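Local coordinates for clostripain-related protein (PDB 6N9J) that is a secreted cysteine protease of the C11 (clostripain) family, captured here with an irreversible peptide inhibitor, at residues A76-Q81 and M89-T94. Sequence-based numbering, arbitrary orientation.
Sequences ATYDAQ and MKNVFT
The Tyr78 ring meets Asn91 at its edge: OD1 lies in the ring plane, 3.6 Å from CE2, and the amide plane stands 87° to the ring, so there is no stacking. Both sides of the ring are approached from within 76-81. Gln81 NE2 sits over one of them, 3.5 Å from Tyr78 CG, while Ala76 CB lies on the opposite side, displaced beyond the rim toward the hydroxyl end, 3.7 Å from Tyr78 OH. Gln81 NE2 is also hydrogen-bonded to Tyr51 OH, which ties the amide down beneath the ring. With CG anti to the backbone N (chi1 -180°), Asn91 carries OD1 to the CE2 edge of the ring. Val92 approaches obliquely, its CG2 4.4 Å from Tyr78 CZ, and this buried side chain also touches Tyr16 of strand 9-18. No hydrogen bond joins the segments; the contact rests on the amide oxygen at the CE2 edge and the apolar touch of Val92 CG2, with 121 Å² buried. Within the helix, Lys90 O accepts from Thr94 N and also from Thr94 OG1 (3.0 Å), the hydroxyl standing 43° out of the carbonyl plane. Tyr78 thus links the antiparallel edge, where 76-77 pairs with 59-65, to helix 86-99, which packs on strands 9-18 and 105-110 and belongs to the crossover between parallel strands 46-53 and 105-110, consistent with the alpha/beta fold of clan CD peptidases.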
# COMPACT_ATOMS: atom_id res chain seq x y z
N ALA A 76 2.46 19.71 -15.28
CA ALA A 76 2.36 19.10 -16.60
C ALA A 76 0.97 18.52 -16.83
O ALA A 76 0.26 18.14 -15.90
CB ALA A 76 3.43 18.02 -16.77
N THR A 77 0.58 18.49 -18.09
CA THR A 77 -0.70 17.97 -18.47
C THR A 77 -0.42 16.88 -19.49
O THR A 77 0.63 16.90 -20.16
CB THR A 77 -1.63 19.06 -19.03
OG1 THR A 77 -2.97 18.58 -19.09
CG2 THR A 77 -1.17 19.50 -20.42
N TYR A 78 -1.33 15.92 -19.61
CA TYR A 78 -1.09 14.77 -20.47
C TYR A 78 -2.30 14.41 -21.32
O TYR A 78 -3.44 14.71 -20.96
CB TYR A 78 -0.71 13.55 -19.63
CG TYR A 78 0.45 13.77 -18.69
CD1 TYR A 78 0.25 14.27 -17.40
CD2 TYR A 78 1.75 13.46 -19.07
CE1 TYR A 78 1.31 14.47 -16.53
CE2 TYR A 78 2.82 13.65 -18.20
CZ TYR A 78 2.60 14.16 -16.94
OH TYR A 78 3.67 14.35 -16.09
N ASP A 79 -2.05 13.77 -22.46
CA ASP A 79 -3.11 13.08 -23.18
C ASP A 79 -3.60 11.92 -22.32
O ASP A 79 -2.90 11.50 -21.40
CB ASP A 79 -2.64 12.56 -24.53
CG ASP A 79 -2.58 13.65 -25.58
OD1 ASP A 79 -3.65 14.01 -26.12
OD2 ASP A 79 -1.47 14.13 -25.88
N ALA A 80 -4.80 11.42 -22.61
CA ALA A 80 -5.27 10.18 -21.99
C ALA A 80 -4.19 9.12 -22.12
O ALA A 80 -3.67 8.90 -23.22
CB ALA A 80 -6.57 9.71 -22.63
N GLN A 81 -3.82 8.49 -21.01
CA GLN A 81 -2.72 7.53 -21.05
C GLN A 81 -2.86 6.42 -20.03
O GLN A 81 -3.64 6.52 -19.09
CB GLN A 81 -1.39 8.25 -20.85
CG GLN A 81 -1.28 8.98 -19.53
CD GLN A 81 0.02 9.76 -19.44
OE1 GLN A 81 0.77 9.85 -20.42
NE2 GLN A 81 0.29 10.33 -18.28
N MET A 89 4.75 6.07 -15.95
CA MET A 89 5.04 6.31 -14.54
C MET A 89 6.42 6.88 -14.34
O MET A 89 6.63 7.74 -13.51
CB MET A 89 4.90 5.01 -13.72
CG MET A 89 5.30 5.16 -12.25
SD MET A 89 5.07 3.69 -11.19
CE MET A 89 3.29 3.58 -11.18
N LYS A 90 7.38 6.36 -15.11
CA LYS A 90 8.73 6.88 -15.11
C LYS A 90 8.76 8.35 -15.51
O LYS A 90 9.41 9.17 -14.85
CB LYS A 90 9.62 6.06 -16.06
CG LYS A 90 10.09 4.73 -15.48
CD LYS A 90 10.96 4.00 -16.49
CE LYS A 90 11.76 2.90 -15.83
NZ LYS A 90 12.77 2.36 -16.78
N ASN A 91 8.03 8.70 -16.56
CA ASN A 91 7.98 10.09 -17.01
C ASN A 91 7.37 11.00 -15.94
O ASN A 91 7.88 12.10 -15.67
CB ASN A 91 7.19 10.21 -18.32
CG ASN A 91 7.10 11.65 -18.83
OD1 ASN A 91 6.08 12.32 -18.67
ND2 ASN A 91 8.17 12.12 -19.47
N VAL A 92 6.29 10.53 -15.31
CA VAL A 92 5.68 11.28 -14.22
C VAL A 92 6.69 11.51 -13.10
O VAL A 92 6.83 12.63 -12.62
CB VAL A 92 4.45 10.57 -13.64
CG1 VAL A 92 3.94 11.30 -12.41
CG2 VAL A 92 3.36 10.45 -14.70
N PHE A 93 7.37 10.44 -12.69
CA PHE A 93 8.39 10.50 -11.64
C PHE A 93 9.50 11.49 -11.96
O PHE A 93 9.85 12.33 -11.15
CB PHE A 93 9.04 9.13 -11.42
CG PHE A 93 8.18 8.15 -10.67
CD1 PHE A 93 7.05 8.55 -10.00
CD2 PHE A 93 8.54 6.80 -10.62
CE1 PHE A 93 6.27 7.63 -9.31
CE2 PHE A 93 7.76 5.88 -9.94
CZ PHE A 93 6.62 6.30 -9.28
N THR A 94 10.08 11.33 -13.15
CA THR A 94 11.22 12.12 -13.57
C THR A 94 10.89 13.61 -13.53
O THR A 94 11.66 14.41 -13.03
CB THR A 94 11.67 11.72 -14.99
OG1 THR A 94 12.14 10.37 -14.95
CG2 THR A 94 12.78 12.62 -15.48